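Local coordinates for glycosylation Associate Protein 1 (Streptococcus agalactiae serotype V, PDB 6OYC) that probably serves the accessory Sec system as one member of the Gap123 complex, which is linked to glycosylation and secretion, at residues V243-S257 against S271-I285. Numbering follows the deposited sequence.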
ATOM      1  N   VAL A 243       9.438 -21.613  -1.828  1.00 45.96           N
ATOM      2  CA  VAL A 243      10.709 -21.867  -1.165  1.00 49.64           C
ATOM      3  C   VAL A 243      10.981 -23.363  -1.060  1.00 58.70           C
ATOM      4  O   VAL A 243      12.117 -23.805  -1.225  1.00 60.51           O
ATOM      5  CB  VAL A 243      10.727 -21.178   0.215  1.00 45.31           C
ATOM      6  CG1 VAL A 243      12.051 -21.391   0.907  1.00 45.50           C
ATOM      7  CG2 VAL A 243      10.463 -19.691   0.065  1.00 43.82           C
ATOM      8  N   GLY A 244       9.949 -24.173  -0.808  1.00 57.33           N
ATOM      9  CA  GLY A 244      10.159 -25.611  -0.745  1.00 65.34           C
ATOM     10  C   GLY A 244      10.698 -26.182  -2.045  1.00 68.52           C
ATOM     11  O   GLY A 244      11.480 -27.134  -2.041  1.00 73.48           O
ATOM     12  N   ASN A 245      10.311 -25.592  -3.172  1.00 72.25           N
ATOM     13  CA  ASN A 245      10.673 -26.098  -4.493  1.00 81.89           C
ATOM     14  C   ASN A 245      11.843 -25.332  -5.105  1.00 82.87           C
ATOM     15  O   ASN A 245      11.869 -25.143  -6.324  1.00 83.99           O
ATOM     16  CB  ASN A 245       9.464 -26.026  -5.429  1.00 79.80           C
ATOM     17  CG  ASN A 245       8.220 -26.707  -4.869  1.00 83.76           C
ATOM     18  OD1 ASN A 245       7.097 -26.337  -5.208  1.00 82.81           O
ATOM     19  ND2 ASN A 245       8.421 -27.717  -4.022  1.00142.92           N
ATOM     20  N   THR A 246      12.816 -24.864  -4.317  1.00 82.83           N
ATOM     21  CA  THR A 246      13.715 -23.798  -4.757  1.00 84.89           C
ATOM     22  C   THR A 246      15.085 -24.284  -5.236  1.00 97.95           C
ATOM     23  O   THR A 246      16.041 -23.494  -5.250  1.00121.61           O
ATOM     24  CB  THR A 246      13.921 -22.768  -3.646  1.00 78.93           C
ATOM     25  OG1 THR A 246      14.572 -21.613  -4.190  1.00 84.25           O
ATOM     26  CG2 THR A 246      14.803 -23.345  -2.515  1.00 67.08           C
ATOM     27  N   SER A 247      15.216 -25.546  -5.643  1.00 89.22           N
ATOM     28  CA  SER A 247      16.554 -26.025  -5.962  1.00 90.77           C
ATOM     29  C   SER A 247      17.176 -25.308  -7.161  1.00 83.75           C
ATOM     30  O   SER A 247      18.406 -25.300  -7.281  1.00 87.31           O
ATOM     31  CB  SER A 247      16.526 -27.536  -6.189  1.00 92.94           C
ATOM     32  OG  SER A 247      16.747 -28.223  -4.968  1.00106.46           O
ATOM     33  N   LYS A 248      16.375 -24.662  -8.016  1.00 79.78           N
ATOM     34  CA  LYS A 248      16.900 -24.173  -9.292  1.00 73.58           C
ATOM     35  C   LYS A 248      17.921 -23.048  -9.108  1.00 73.10           C
ATOM     36  O   LYS A 248      18.959 -23.042  -9.775  1.00 77.29           O
ATOM     37  CB  LYS A 248      15.755 -23.719 -10.202  1.00 70.07           C
ATOM     38  CG  LYS A 248      16.119 -23.643 -11.696  1.00 62.39           C
ATOM     39  CD  LYS A 248      14.865 -23.708 -12.591  1.00 52.87           C
ATOM     40  CE  LYS A 248      15.194 -23.648 -14.090  1.00 50.01           C
ATOM     41  NZ  LYS A 248      15.068 -24.937 -14.853  1.00 60.53           N
ATOM     42  N   GLY A 249      17.659 -22.085  -8.225  1.00 65.01           N
ATOM     43  CA  GLY A 249      18.591 -20.970  -8.143  1.00 57.32           C
ATOM     44  C   GLY A 249      18.923 -20.438  -6.759  1.00 49.04           C
ATOM     45  O   GLY A 249      18.852 -21.157  -5.758  1.00 56.99           O
ATOM     46  N   ASN A 250      19.298 -19.171  -6.696  1.00 41.63           N
ATOM     47  CA  ASN A 250      19.522 -18.490  -5.429  1.00 44.22           C
ATOM     48  C   ASN A 250      18.227 -17.913  -4.880  1.00 42.18           C
ATOM     49  O   ASN A 250      17.301 -17.571  -5.623  1.00 39.59           O
ATOM     50  CB  ASN A 250      20.549 -17.376  -5.582  1.00 42.24           C
ATOM     51  CG  ASN A 250      21.918 -17.912  -5.857  1.00 47.26           C
ATOM     52  OD1 ASN A 250      22.448 -18.686  -5.065  1.00 48.83           O
ATOM     53  ND2 ASN A 250      22.480 -17.561  -7.012  1.00 45.50           N
ATOM     54  N   LEU A 251      18.192 -17.764  -3.562  1.00 41.76           N
ATOM     55  CA  LEU A 251      16.971 -17.392  -2.871  1.00 36.87           C
ATOM     56  C   LEU A 251      17.282 -16.355  -1.808  1.00 34.43           C
ATOM     57  O   LEU A 251      18.201 -16.547  -1.004  1.00 36.96           O
ATOM     58  CB  LEU A 251      16.316 -18.628  -2.241  1.00 40.47           C
ATOM     59  CG  LEU A 251      15.061 -18.387  -1.388  1.00 44.46           C
ATOM     60  CD1 LEU A 251      13.932 -17.795  -2.221  1.00 40.00           C
ATOM     61  CD2 LEU A 251      14.625 -19.687  -0.752  1.00 46.55           C
ATOM     62  N   ILE A 252      16.512 -15.268  -1.806  1.00 30.12           N
ATOM     63  CA  ILE A 252      16.520 -14.268  -0.740  1.00 34.85           C
ATOM     64  C   ILE A 252      15.105 -14.150  -0.173  1.00 34.52           C
ATOM     65  O   ILE A 252      14.139 -13.943  -0.923  1.00 33.33           O
ATOM     66  CB  ILE A 252      17.018 -12.896  -1.237  1.00 33.70           C
ATOM     67  CG1 ILE A 252      18.482 -12.973  -1.680  1.00 35.12           C
ATOM     68  CG2 ILE A 252      16.867 -11.833  -0.150  1.00 31.63           C
ATOM     69  CD1 ILE A 252      18.873 -11.839  -2.595  1.00 31.78           C
ATOM     70  N   LEU A 253      14.983 -14.283   1.142  1.00 30.98           N
ATOM     71  CA  LEU A 253      13.708 -14.112   1.826  1.00 32.94           C
ATOM     72  C   LEU A 253      13.619 -12.697   2.383  1.00 34.12           C
ATOM     73  O   LEU A 253      14.549 -12.238   3.054  1.00 35.84           O
ATOM     74  CB  LEU A 253      13.565 -15.121   2.961  1.00 34.86           C
ATOM     75  CG  LEU A 253      13.163 -16.542   2.599  1.00 42.42           C
ATOM     76  CD1 LEU A 253      13.136 -17.416   3.865  1.00 38.93           C
ATOM     77  CD2 LEU A 253      11.792 -16.515   1.929  1.00 39.20           C
ATOM     78  N   SER A 254      12.500 -12.015   2.137  1.00 33.40           N
ATOM     79  CA  SER A 254      12.304 -10.650   2.627  1.00 31.83           C
ATOM     80  C   SER A 254      11.237 -10.646   3.717  1.00 31.11           C
ATOM     81  O   SER A 254      10.089 -11.032   3.475  1.00 34.15           O
ATOM     82  CB  SER A 254      11.915  -9.694   1.496  1.00 31.45           C
ATOM     83  OG  SER A 254      11.728  -8.373   2.007  1.00 33.62           O
ATOM     84  N   VAL A 255      11.619 -10.200   4.905  1.00 32.22           N
ATOM     85  CA  VAL A 255      10.746 -10.151   6.069  1.00 34.85           C
ATOM     86  C   VAL A 255      10.353  -8.687   6.299  1.00 36.22           C
ATOM     87  O   VAL A 255      11.220  -7.813   6.430  1.00 34.40           O
ATOM     88  CB  VAL A 255      11.445 -10.751   7.303  1.00 37.40           C
ATOM     89  CG1 VAL A 255      10.678 -10.420   8.597  1.00 37.03           C
ATOM     90  CG2 VAL A 255      11.626 -12.242   7.143  1.00 33.10           C
ATOM     91  N   PHE A 256       9.048  -8.420   6.353  1.00 36.28           N
ATOM     92  CA  PHE A 256       8.521  -7.061   6.452  1.00 34.58           C
ATOM     93  C   PHE A 256       7.568  -6.993   7.635  1.00 33.29           C
ATOM     94  O   PHE A 256       6.529  -7.667   7.644  1.00 33.64           O
ATOM     95  CB  PHE A 256       7.812  -6.664   5.157  1.00 33.49           C
ATOM     96  CG  PHE A 256       7.477  -5.202   5.079  1.00 36.19           C
ATOM     97  CD1 PHE A 256       8.469  -4.239   5.242  1.00 36.72           C
ATOM     98  CD2 PHE A 256       6.170  -4.784   4.835  1.00 34.55           C
ATOM     99  CE1 PHE A 256       8.168  -2.884   5.153  1.00 36.32           C
ATOM    100  CE2 PHE A 256       5.853  -3.419   4.755  1.00 36.18           C
ATOM    101  CZ  PHE A 256       6.854  -2.471   4.913  1.00 34.30           C
ATOM    102  N   SER A 257       7.915  -6.175   8.628  1.00 36.24           N
ATOM    103  CA  SER A 257       7.218  -6.213   9.912  1.00 35.53           C
ATOM    104  C   SER A 257       5.713  -5.931   9.789  1.00 37.04           C
ATOM    105  O   SER A 257       4.927  -6.464  10.578  1.00 37.05           O
ATOM    106  CB  SER A 257       7.866  -5.222  10.874  1.00 41.10           C
ATOM    107  OG  SER A 257       7.778  -3.896  10.367  1.00 42.48           O
ATOM    108  N   SER A 271      11.835 -22.834   5.503  1.00 39.32           N
ATOM    109  CA  SER A 271      12.037 -21.697   4.609  1.00 37.37           C
ATOM    110  C   SER A 271      13.370 -21.009   4.883  1.00 35.67           C
ATOM    111  O   SER A 271      14.111 -20.679   3.951  1.00 36.05           O
ATOM    112  CB  SER A 271      10.895 -20.695   4.751  1.00 37.85           C
ATOM    113  OG  SER A 271       9.659 -21.215   4.295  1.00 39.30           O
ATOM    114  N   LEU A 272      13.683 -20.769   6.159  1.00 33.83           N
ATOM    115  CA  LEU A 272      14.878 -19.999   6.495  1.00 34.40           C
ATOM    116  C   LEU A 272      16.146 -20.741   6.107  1.00 38.83           C
ATOM    117  O   LEU A 272      17.124 -20.120   5.668  1.00 40.02           O
ATOM    118  CB  LEU A 272      14.912 -19.678   7.989  1.00 35.76           C
ATOM    119  CG  LEU A 272      13.733 -18.878   8.535  1.00 39.32           C
ATOM    120  CD1 LEU A 272      14.031 -18.433   9.941  1.00 39.81           C
ATOM    121  CD2 LEU A 272      13.438 -17.681   7.639  1.00 39.85           C
ATOM    122  N   SER A 273      16.149 -22.068   6.260  1.00 34.16           N
ATOM    123  CA  SER A 273      17.335 -22.837   5.914  1.00 37.32           C
ATOM    124  C   SER A 273      17.563 -22.879   4.412  1.00 36.91           C
ATOM    125  O   SER A 273      18.677 -23.182   3.983  1.00 35.78           O
ATOM    126  CB  SER A 273      17.244 -24.265   6.465  1.00 36.02           C
ATOM    127  OG  SER A 273      16.279 -25.014   5.758  1.00 38.67           O
ATOM    128  N   ARG A 274      16.550 -22.560   3.610  1.00 35.97           N
ATOM    129  CA  ARG A 274      16.733 -22.524   2.165  1.00 39.61           C
ATOM    130  C   ARG A 274      17.149 -21.149   1.648  1.00 40.45           C
ATOM    131  O   ARG A 274      17.462 -21.017   0.462  1.00 41.62           O
ATOM    132  CB  ARG A 274      15.451 -22.992   1.462  1.00 38.56           C
ATOM    133  CG  ARG A 274      15.351 -24.510   1.429  1.00 40.07           C
ATOM    134  CD  ARG A 274      13.956 -25.016   1.138  1.00 44.89           C
ATOM    135  NE  ARG A 274      13.941 -26.477   1.093  1.00 41.89           N
ATOM    136  CZ  ARG A 274      13.828 -27.261   2.168  1.00 40.17           C
ATOM    137  NH1 ARG A 274      13.690 -26.734   3.377  1.00 37.14           N
ATOM    138  NH2 ARG A 274      13.826 -28.577   2.036  1.00 39.50           N
ATOM    139  N   ALA A 275      17.184 -20.132   2.498  1.00 37.81           N
ATOM    140  CA  ALA A 275      17.569 -18.809   2.036  1.00 42.99           C
ATOM    141  C   ALA A 275      19.085 -18.707   1.891  1.00 39.45           C
ATOM    142  O   ALA A 275      19.834 -19.144   2.765  1.00 38.93           O
ATOM    143  CB  ALA A 275      17.067 -17.741   3.003  1.00 34.58           C
ATOM    144  N   ASP A 276      19.537 -18.118   0.788  1.00 36.25           N
ATOM    145  CA  ASP A 276      20.932 -17.702   0.728  1.00 39.05           C
ATOM    146  C   ASP A 276      21.175 -16.413   1.506  1.00 41.59           C
ATOM    147  O   ASP A 276      22.302 -16.195   1.971  1.00 45.68           O
ATOM    148  CB  ASP A 276      21.387 -17.546  -0.731  1.00 40.01           C
ATOM    149  CG  ASP A 276      21.299 -18.858  -1.510  1.00 42.48           C
ATOM    150  OD1 ASP A 276      22.170 -19.729  -1.296  1.00 44.58           O
ATOM    151  OD2 ASP A 276      20.349 -19.030  -2.314  1.00 40.24           O
ATOM    152  N   ALA A 277      20.150 -15.569   1.666  1.00 37.32           N
ATOM    153  CA  ALA A 277      20.224 -14.380   2.514  1.00 37.67           C
ATOM    154  C   ALA A 277      18.815 -13.973   2.926  1.00 37.71           C
ATOM    155  O   ALA A 277      17.826 -14.330   2.275  1.00 34.54           O
ATOM    156  CB  ALA A 277      20.931 -13.211   1.814  1.00 36.91           C
ATOM    157  N   ILE A 278      18.736 -13.229   4.031  1.00 36.94           N
ATOM    158  CA  ILE A 278      17.475 -12.715   4.543  1.00 33.73           C
ATOM    159  C   ILE A 278      17.580 -11.202   4.641  1.00 38.30           C
ATOM    160  O   ILE A 278      18.594 -10.676   5.111  1.00 41.48           O
ATOM    161  CB  ILE A 278      17.111 -13.333   5.904  1.00 35.75           C
ATOM    162  CG1 ILE A 278      16.938 -14.850   5.763  1.00 36.81           C
ATOM    163  CG2 ILE A 278      15.837 -12.714   6.439  1.00 30.48           C
ATOM    164  CD1 ILE A 278      17.134 -15.605   7.041  1.00 36.48           C
ATOM    165  N   ILE A 279      16.547 -10.511   4.165  1.00 35.64           N
ATOM    166  CA  ILE A 279      16.388  -9.067   4.309  1.00 38.09           C
ATOM    167  C   ILE A 279      15.269  -8.803   5.304  1.00 39.28           C
ATOM    168  O   ILE A 279      14.223  -9.468   5.255  1.00 38.85           O
ATOM    169  CB  ILE A 279      16.025  -8.387   2.975  1.00 36.50           C
ATOM    170  CG1 ILE A 279      17.121  -8.533   1.931  1.00 36.83           C
ATOM    171  CG2 ILE A 279      15.700  -6.903   3.208  1.00 39.67           C
ATOM    172  CD1 ILE A 279      16.612  -8.212   0.536  1.00 36.65           C
ATOM    173  N   CYS A 280      15.451  -7.808   6.171  1.00 33.60           N
ATOM    174  CA  CYS A 280      14.264  -7.273   6.826  1.00 40.82           C
ATOM    175  C   CYS A 280      14.398  -5.778   7.059  1.00 38.48           C
ATOM    176  O   CYS A 280      15.488  -5.196   6.989  1.00 40.11           O
ATOM    177  CB  CYS A 280      13.943  -7.981   8.145  1.00 42.66           C
ATOM    178  SG  CYS A 280      15.321  -8.084   9.195  1.00 60.13           S
ATOM    179  N   ASP A 281      13.249  -5.166   7.320  1.00 37.38           N
ATOM    180  CA  ASP A 281      13.158  -3.736   7.557  1.00 38.75           C
ATOM    181  C   ASP A 281      13.473  -3.346   8.999  1.00 41.44           C
ATOM    182  O   ASP A 281      13.618  -2.153   9.282  1.00 43.87           O
ATOM    183  CB  ASP A 281      11.754  -3.236   7.180  1.00 34.29           C
ATOM    184  CG  ASP A 281      10.654  -3.872   8.016  1.00 37.38           C
ATOM    185  OD1 ASP A 281      10.677  -5.102   8.223  1.00 39.67           O
ATOM    186  OD2 ASP A 281       9.759  -3.143   8.488  1.00 40.84           O
ATOM    187  N   ARG A 282      13.591  -4.290   9.922  1.00 40.01           N
ATOM    188  CA  ARG A 282      13.731  -3.897  11.318  1.00 46.58           C
ATOM    189  C   ARG A 282      14.967  -4.520  11.955  1.00 44.66           C
ATOM    190  O   ARG A 282      15.307  -5.680  11.690  1.00 39.57           O
ATOM    191  CB  ARG A 282      12.475  -4.256  12.105  1.00 43.13           C
ATOM    192  CG  ARG A 282      11.320  -3.282  11.845  1.00 39.95           C
ATOM    193  CD  ARG A 282      10.213  -3.532  12.829  1.00 42.89           C
ATOM    194  NE  ARG A 282      10.704  -3.334  14.185  1.00 47.69           N
ATOM    195  CZ  ARG A 282      10.513  -2.218  14.875  1.00 45.89           C
ATOM    196  NH1 ARG A 282       9.820  -1.233  14.326  1.00 41.95           N
ATOM    197  NH2 ARG A 282      11.008  -2.092  16.101  1.00 44.20           N
ATOM    198  N   LEU A 283      15.630  -3.727  12.802  1.00 42.23           N
ATOM    199  CA  LEU A 283      16.848  -4.186  13.464  1.00 42.80           C
ATOM    200  C   LEU A 283      16.544  -5.195  14.565  1.00 43.71           C
ATOM    201  O   LEU A 283      17.279  -6.177  14.719  1.00 45.85           O
ATOM    202  CB  LEU A 283      17.626  -2.998  14.022  1.00 42.10           C
ATOM    203  CG  LEU A 283      18.419  -2.189  12.995  1.00 44.69           C
ATOM    204  CD1 LEU A 283      19.138  -1.039  13.669  1.00 46.95           C
ATOM    205  CD2 LEU A 283      19.410  -3.069  12.289  1.00 46.13           C
ATOM    206  N   ASP A 284      15.465  -4.993  15.334  1.00 41.02           N
ATOM    207  CA  ASP A 284      15.130  -5.971  16.371  1.00 42.65           C
ATOM    208  C   ASP A 284      14.793  -7.331  15.754  1.00 47.85           C
ATOM    209  O   ASP A 284      15.309  -8.366  16.196  1.00 49.13           O
ATOM    210  CB  ASP A 284      13.992  -5.474  17.287  1.00 39.93           C
ATOM    211  CG  ASP A 284      12.804  -4.852  16.529  1.00 50.43           C
ATOM    212  OD1 ASP A 284      12.770  -4.893  15.284  1.00 51.22           O
ATOM    213  OD2 ASP A 284      11.879  -4.319  17.190  1.00 50.05           O
ATOM    214  N   ILE A 285      13.952  -7.350  14.711  1.00 44.65           N
ATOM    215  CA  ILE A 285      13.670  -8.608  14.023  1.00 43.05           C
ATOM    216  C   ILE A 285      14.958  -9.205  13.474  1.00 44.89           C
ATOM    217  O   ILE A 285      15.192 -10.418  13.567  1.00 45.89           O
ATOM    218  CB  ILE A 285      12.630  -8.398  12.905  1.00 46.99           C
ATOM    219  CG1 ILE A 285      11.244  -8.069  13.480  1.00 49.91           C
ATOM    220  CG2 ILE A 285      12.540  -9.625  12.026  1.00 41.77           C
ATOM    221  CD1 ILE A 285      10.094  -8.274  12.477  1.00 45.91           C
TER
HETATM  222  O   HOH W   1      18.835 -21.733  -2.648  1.00 50.95           O
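Strands 250-255 and 277-280 run side by side as a parallel pair in the seven-stranded parallel sheet of a Rossmann-like domain, in keeping with the GT-B clan, and a beta-alpha-beta crossover through helices 262-267 and 269-273 joins them. The backbone ladder is regular in the middle: L253 N gives to A277 O, I279 N reaches L253 O at 2.9 Å, and V255 N meets I279 O at 2.7 Å, nearly straight at 175°. An aspartate takes over at each end. At the start, D276 OD2 accepts L251 N (2.8 Å) through its anti lone pair, while D276 N returns a bond to L251 O. Past the far end, D281 grips S257 twice: OD2 takes the hydroxyl OG by its syn lone pair at 2.8 Å, and OD1 takes the backbone N at 3.0 Å from 27° out of the carboxylate plane. With chi1 at 62°, CG of D281 sits between its own N and carbonyl carbon, where CD1 of the F256 ring comes within 3.6 Å of it. On one sheet face, I252 CG2 lies 3.7 Å from I279 CD1; on the other, L253 CD1 meets L272 CD2 and A275 CB, and V255 CG1 packs on I285 CG2. S254 OG turns instead to D33 and Q37. Between mostly apolar faces, the two carboxylates thus accept the N-H groups of L251 and S257 where the regular ladder gives out.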